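Local coordinates for protein dinoflagellate luciferase (Lingulodinium polyedrum, PDB 1VPR) that catalyses the light-emitting oxidation of dinoflagellate luciferin by molecular oxygen, producing blue flashes at night, this chain being the third of its three luciferase domains, at residues A[10-22]-A[65-77]. Sequence-based numbering, arbitrary orientation.
Sequences DNKLGGALNAKHV and HELGGKNASGGYG
Two irregular loops, 10-22 and 65-77, run close from Gly14 beside Gly74 to Leu17 beside Gly68 (CA to CA 4.3 Å for the latter pair), and between them Gly15 N donates to Lys70 O at 2.9 Å and more weakly to Asn71 O, while waters link Gly15 O to Lys70 N and Leu17 N to Gly68 O. The pair is a worked example of irregular loops joined by a few hydrogen bonds, bridging waters and a small apolar contact. Asn11 extends away from its backbone N (chi1 -170°), bringing its amide to the turn 71-74, where ND2 meets a lone pair of Ala72 O at 2.9 Å in a nearly straight bond (167°). OD1 accepts from Leu13 N in an Asx turn; held at both ends, the amide is fixed in rotation. A leucine here would probably leave Ala72 O without this donor and the Asx turn without its acceptor. At the other end Leu67 packs its CB against Leu17 CD1 at 4.0 Å. The contact joins the loop before strand 29-30, in the helical bundle region, to that between helices 57-65 and 87-100; Phe29 touches Val22 and Leu67, and Arg208 of barrel strand 206-212 binds Gly68 O and Lys70 O.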
ATOM      1  N   ASP A  10      11.400   1.130  21.770  1.00 43.15           N
ATOM      2  CA  ASP A  10      12.783   0.697  21.633  1.00 42.12           C
ATOM      3  C   ASP A  10      12.903  -0.813  21.523  1.00 40.01           C
ATOM      4  O   ASP A  10      14.011  -1.345  21.573  1.00 41.67           O
ATOM      5  CB  ASP A  10      13.601   1.183  22.834  1.00 44.04           C
ATOM      6  CG  ASP A  10      12.766   1.283  24.094  1.00 45.69           C
ATOM      7  OD1 ASP A  10      11.932   0.381  24.328  1.00 46.21           O
ATOM      8  OD2 ASP A  10      12.939   2.265  24.851  1.00 48.55           O
ATOM      9  N   ASN A  11      11.781  -1.514  21.385  1.00 36.00           N
ATOM     10  CA  ASN A  11      11.848  -2.966  21.279  1.00 33.45           C
ATOM     11  C   ASN A  11      12.692  -3.339  20.064  1.00 32.96           C
ATOM     12  O   ASN A  11      12.322  -3.054  18.923  1.00 30.71           O
ATOM     13  CB  ASN A  11      10.448  -3.583  21.150  1.00 32.70           C
ATOM     14  CG  ASN A  11      10.459  -5.108  21.289  1.00 33.18           C
ATOM     15  OD1 ASN A  11      11.519  -5.756  21.209  1.00 33.28           O
ATOM     16  ND2 ASN A  11       9.278  -5.689  21.491  1.00 31.36           N
ATOM     17  N   LYS A  12      13.830  -3.978  20.323  1.00 30.95           N
ATOM     18  CA  LYS A  12      14.744  -4.398  19.267  1.00 31.65           C
ATOM     19  C   LYS A  12      14.316  -5.695  18.589  1.00 28.80           C
ATOM     20  O   LYS A  12      14.706  -5.960  17.443  1.00 28.30           O
ATOM     21  CB  LYS A  12      16.164  -4.564  19.842  1.00 33.37           C
ATOM     22  CG  LYS A  12      16.811  -3.247  20.260  1.00 37.04           C
ATOM     23  CD  LYS A  12      18.176  -3.434  20.928  1.00 39.59           C
ATOM     24  CE  LYS A  12      18.024  -4.038  22.321  1.00 42.48           C
ATOM     25  NZ  LYS A  12      19.323  -4.045  23.040  1.00 44.05           N
ATOM     26  N   LEU A  13      13.521  -6.506  19.285  1.00 27.13           N
ATOM     27  CA  LEU A  13      13.079  -7.788  18.734  1.00 27.65           C
ATOM     28  C   LEU A  13      11.905  -7.701  17.753  1.00 28.06           C
ATOM     29  O   LEU A  13      11.827  -8.496  16.810  1.00 27.96           O
ATOM     30  CB  LEU A  13      12.720  -8.755  19.863  1.00 29.12           C
ATOM     31  CG  LEU A  13      13.886  -9.172  20.770  1.00 30.76           C
ATOM     32  CD1 LEU A  13      13.364  -9.818  22.052  1.00 31.85           C
ATOM     33  CD2 LEU A  13      14.778 -10.129  20.001  1.00 31.31           C
ATOM     34  N   GLY A  14      10.999  -6.747  17.970  1.00 27.36           N
ATOM     35  CA  GLY A  14       9.856  -6.620  17.082  1.00 26.39           C
ATOM     36  C   GLY A  14       8.990  -5.415  17.384  1.00 24.58           C
ATOM     37  O   GLY A  14       9.485  -4.384  17.841  1.00 22.68           O
ATOM     38  N   GLY A  15       7.691  -5.542  17.137  1.00 24.20           N
ATOM     39  CA  GLY A  15       6.799  -4.418  17.377  1.00 23.88           C
ATOM     40  C   GLY A  15       6.734  -3.513  16.158  1.00 23.91           C
ATOM     41  O   GLY A  15       7.424  -3.755  15.160  1.00 25.63           O
ATOM     42  N   ALA A  16       5.918  -2.462  16.219  1.00 22.34           N
ATOM     43  CA  ALA A  16       5.788  -1.553  15.085  1.00 23.27           C
ATOM     44  C   ALA A  16       7.148  -0.915  14.786  1.00 23.53           C
ATOM     45  O   ALA A  16       7.986  -0.746  15.689  1.00 23.76           O
ATOM     46  CB  ALA A  16       4.719  -0.462  15.385  1.00 21.44           C
ATOM     47  N   LEU A  17       7.361  -0.561  13.522  1.00 22.98           N
ATOM     48  CA  LEU A  17       8.617   0.035  13.093  1.00 22.63           C
ATOM     49  C   LEU A  17       9.098   1.207  13.967  1.00 23.58           C
ATOM     50  O   LEU A  17       8.379   2.195  14.164  1.00 21.50           O
ATOM     51  CB  LEU A  17       8.504   0.502  11.632  1.00 23.34           C
ATOM     52  CG  LEU A  17       9.832   0.850  10.950  1.00 23.16           C
ATOM     53  CD1 LEU A  17      10.740  -0.376  11.028  1.00 23.13           C
ATOM     54  CD2 LEU A  17       9.625   1.255   9.489  1.00 24.84           C
ATOM     55  N   ASN A  18      10.311   1.109  14.513  1.00 23.49           N
ATOM     56  CA  ASN A  18      10.813   2.225  15.299  1.00 22.99           C
ATOM     57  C   ASN A  18      12.259   2.545  14.897  1.00 24.42           C
ATOM     58  O   ASN A  18      12.902   1.781  14.161  1.00 20.84           O
ATOM     59  CB  ASN A  18      10.702   1.936  16.800  1.00 24.41           C
ATOM     60  CG  ASN A  18      11.492   0.716  17.219  1.00 27.60           C
ATOM     61  OD1 ASN A  18      12.630   0.521  16.780  1.00 27.50           O
ATOM     62  ND2 ASN A  18      10.902  -0.107  18.085  1.00 27.00           N
ATOM     63  N   ALA A  19      12.755   3.684  15.372  1.00 26.37           N
ATOM     64  CA  ALA A  19      14.098   4.143  15.050  1.00 27.80           C
ATOM     65  C   ALA A  19      15.199   3.119  15.333  1.00 29.32           C
ATOM     66  O   ALA A  19      16.167   3.034  14.579  1.00 28.05           O
ATOM     67  CB  ALA A  19      14.381   5.452  15.781  1.00 29.36           C
ATOM     68  N   LYS A  20      15.056   2.340  16.407  1.00 30.78           N
ATOM     69  CA  LYS A  20      16.060   1.325  16.746  1.00 31.96           C
ATOM     70  C   LYS A  20      16.139   0.223  15.678  1.00 33.17           C
ATOM     71  O   LYS A  20      17.212  -0.333  15.418  1.00 34.36           O
ATOM     72  CB  LYS A  20      15.757   0.709  18.121  1.00 32.15           C
ATOM     73  N   HIS A  21      15.006  -0.086  15.049  1.00 31.93           N
ATOM     74  CA  HIS A  21      14.962  -1.121  14.013  1.00 29.60           C
ATOM     75  C   HIS A  21      15.776  -0.755  12.777  1.00 28.97           C
ATOM     76  O   HIS A  21      16.359  -1.625  12.118  1.00 26.74           O
ATOM     77  CB  HIS A  21      13.515  -1.358  13.557  1.00 28.70           C
ATOM     78  CG  HIS A  21      12.617  -1.900  14.624  1.00 29.15           C
ATOM     79  ND1 HIS A  21      11.253  -2.006  14.457  1.00 28.01           N
ATOM     80  CD2 HIS A  21      12.887  -2.397  15.855  1.00 26.97           C
ATOM     81  CE1 HIS A  21      10.719  -2.546  15.537  1.00 28.57           C
ATOM     82  NE2 HIS A  21      11.690  -2.795  16.400  1.00 27.67           N
ATOM     83  N   VAL A  22      15.819   0.534  12.460  1.00 28.22           N
ATOM     84  CA  VAL A  22      16.503   0.989  11.258  1.00 29.36           C
ATOM     85  C   VAL A  22      17.728   1.875  11.476  1.00 30.54           C
ATOM     86  O   VAL A  22      18.195   2.546  10.543  1.00 30.68           O
ATOM     87  CB  VAL A  22      15.513   1.751  10.353  1.00 29.97           C
ATOM     88  CG1 VAL A  22      14.353   0.850   9.990  1.00 29.44           C
ATOM     89  CG2 VAL A  22      15.002   3.001  11.074  1.00 26.73           C
ATOM     90  N   HIS A  65      11.979  -6.253   4.109  1.00 21.74           N
ATOM     91  CA  HIS A  65      10.675  -6.890   4.259  1.00 23.92           C
ATOM     92  C   HIS A  65      10.478  -7.405   5.686  1.00 26.25           C
ATOM     93  O   HIS A  65       9.351  -7.447   6.199  1.00 27.33           O
ATOM     94  CB  HIS A  65      10.522  -8.023   3.238  1.00 22.00           C
ATOM     95  CG  HIS A  65       9.774  -7.601   2.017  1.00 22.37           C
ATOM     96  ND1 HIS A  65       8.463  -7.167   2.074  1.00 20.60           N
ATOM     97  CD2 HIS A  65      10.179  -7.417   0.734  1.00 21.68           C
ATOM     98  CE1 HIS A  65       8.099  -6.721   0.881  1.00 19.67           C
ATOM     99  NE2 HIS A  65       9.120  -6.861   0.052  1.00 23.85           N
ATOM    100  N   GLU A  66      11.585  -7.748   6.339  1.00 25.51           N
ATOM    101  CA  GLU A  66      11.547  -8.253   7.706  1.00 26.34           C
ATOM    102  C   GLU A  66      11.349  -7.149   8.759  1.00 25.75           C
ATOM    103  O   GLU A  66      11.286  -7.426   9.960  1.00 27.67           O
ATOM    104  CB  GLU A  66      12.835  -9.049   7.996  1.00 25.41           C
ATOM    105  N   LEU A  67      11.221  -5.904   8.321  1.00 23.43           N
ATOM    106  CA  LEU A  67      11.044  -4.801   9.257  1.00 24.60           C
ATOM    107  C   LEU A  67       9.586  -4.462   9.573  1.00 25.53           C
ATOM    108  O   LEU A  67       8.748  -4.386   8.661  1.00 27.50           O
ATOM    109  CB  LEU A  67      11.709  -3.528   8.711  1.00 22.22           C
ATOM    110  CG  LEU A  67      13.214  -3.522   8.420  1.00 22.66           C
ATOM    111  CD1 LEU A  67      13.570  -2.296   7.563  1.00 19.76           C
ATOM    112  CD2 LEU A  67      13.983  -3.505   9.734  1.00 20.76           C
ATOM    113  N   GLY A  68       9.300  -4.276  10.864  1.00 24.20           N
ATOM    114  CA  GLY A  68       7.988  -3.826  11.317  1.00 23.81           C
ATOM    115  C   GLY A  68       6.728  -4.660  11.495  1.00 24.47           C
ATOM    116  O   GLY A  68       5.729  -4.123  11.996  1.00 23.63           O
ATOM    117  N   GLY A  69       6.734  -5.934  11.114  1.00 24.16           N
ATOM    118  CA  GLY A  69       5.515  -6.727  11.251  1.00 23.56           C
ATOM    119  C   GLY A  69       5.443  -7.787  12.333  1.00 24.28           C
ATOM    120  O   GLY A  69       4.449  -8.530  12.424  1.00 21.86           O
ATOM    121  N   LYS A  70       6.458  -7.840  13.188  1.00 22.61           N
ATOM    122  CA  LYS A  70       6.511  -8.854  14.235  1.00 23.35           C
ATOM    123  C   LYS A  70       5.886  -8.505  15.574  1.00 22.30           C
ATOM    124  O   LYS A  70       5.792  -7.335  15.937  1.00 20.23           O
ATOM    125  CB  LYS A  70       7.970  -9.246  14.497  1.00 24.90           C
ATOM    126  CG  LYS A  70       8.742  -9.648  13.264  1.00 28.07           C
ATOM    127  CD  LYS A  70      10.030 -10.339  13.663  1.00 32.83           C
ATOM    128  CE  LYS A  70      11.197  -9.885  12.832  1.00 35.98           C
ATOM    129  NZ  LYS A  70      10.959 -10.095  11.390  1.00 37.04           N
ATOM    130  N   ASN A  71       5.481  -9.539  16.318  1.00 20.94           N
ATOM    131  CA  ASN A  71       4.923  -9.339  17.652  1.00 23.00           C
ATOM    132  C   ASN A  71       6.071  -8.870  18.554  1.00 23.40           C
ATOM    133  O   ASN A  71       7.197  -8.700  18.088  1.00 26.88           O
ATOM    134  CB  ASN A  71       4.274 -10.619  18.218  1.00 20.00           C
ATOM    135  CG  ASN A  71       5.218 -11.802  18.261  1.00 22.30           C
ATOM    136  OD1 ASN A  71       6.385 -11.674  18.653  1.00 21.82           O
ATOM    137  ND2 ASN A  71       4.710 -12.982  17.866  1.00 22.14           N
ATOM    138  N   ALA A  72       5.802  -8.662  19.833  1.00 25.03           N
ATOM    139  CA  ALA A  72       6.833  -8.145  20.731  1.00 27.14           C
ATOM    140  C   ALA A  72       8.053  -9.032  20.977  1.00 27.01           C
ATOM    141  O   ALA A  72       9.113  -8.534  21.348  1.00 27.79           O
ATOM    142  CB  ALA A  72       6.209  -7.755  22.061  1.00 25.62           C
ATOM    143  N   SER A  73       7.928 -10.333  20.774  1.00 27.17           N
ATOM    144  CA  SER A  73       9.071 -11.183  21.020  1.00 27.91           C
ATOM    145  C   SER A  73       9.745 -11.651  19.748  1.00 28.23           C
ATOM    146  O   SER A  73      10.490 -12.630  19.768  1.00 28.71           O
ATOM    147  CB  SER A  73       8.666 -12.375  21.903  1.00 29.19           C
ATOM    148  OG  SER A  73       7.664 -13.167  21.303  1.00 34.22           O
ATOM    149  N   GLY A  74       9.492 -10.953  18.639  1.00 25.26           N
ATOM    150  CA  GLY A  74      10.120 -11.344  17.390  1.00 25.49           C
ATOM    151  C   GLY A  74       9.446 -12.396  16.500  1.00 26.26           C
ATOM    152  O   GLY A  74      10.026 -12.810  15.489  1.00 25.92           O
ATOM    153  N   GLY A  75       8.243 -12.839  16.861  1.00 23.72           N
ATOM    154  CA  GLY A  75       7.559 -13.819  16.041  1.00 25.10           C
ATOM    155  C   GLY A  75       6.552 -13.113  15.160  1.00 22.87           C
ATOM    156  O   GLY A  75       6.435 -11.894  15.221  1.00 24.52           O
ATOM    157  N   TYR A  76       5.818 -13.857  14.345  1.00 20.56           N
ATOM    158  CA  TYR A  76       4.832 -13.235  13.474  1.00 20.32           C
ATOM    159  C   TYR A  76       3.413 -13.559  13.883  1.00 19.35           C
ATOM    160  O   TYR A  76       2.466 -12.856  13.471  1.00 16.86           O
ATOM    161  CB  TYR A  76       5.063 -13.659  12.020  1.00 22.18           C
ATOM    162  CG  TYR A  76       6.112 -12.816  11.343  1.00 24.76           C
ATOM    163  CD1 TYR A  76       5.850 -11.482  11.013  1.00 23.77           C
ATOM    164  CD2 TYR A  76       7.371 -13.332  11.070  1.00 23.50           C
ATOM    165  CE1 TYR A  76       6.818 -10.688  10.427  1.00 26.94           C
ATOM    166  CE2 TYR A  76       8.349 -12.548  10.486  1.00 23.27           C
ATOM    167  CZ  TYR A  76       8.071 -11.227  10.163  1.00 26.97           C
ATOM    168  OH  TYR A  76       9.036 -10.438   9.561  1.00 27.73           O
ATOM    169  N   GLY A  77       3.276 -14.623  14.677  1.00 15.84           N
ATOM    170  CA  GLY A  77       1.977 -15.056  15.168  1.00 14.13           C
ATOM    171  C   GLY A  77       1.400 -14.108  16.217  1.00 15.12           C
ATOM    172  O   GLY A  77       2.083 -13.215  16.722  1.00 15.55           O
TER
HETATM  173  O   HOH W   1       8.607  -5.869  13.861  1.00 19.94           O
HETATM  174  O   HOH W   2       4.923  -0.997  11.662  1.00 20.54           O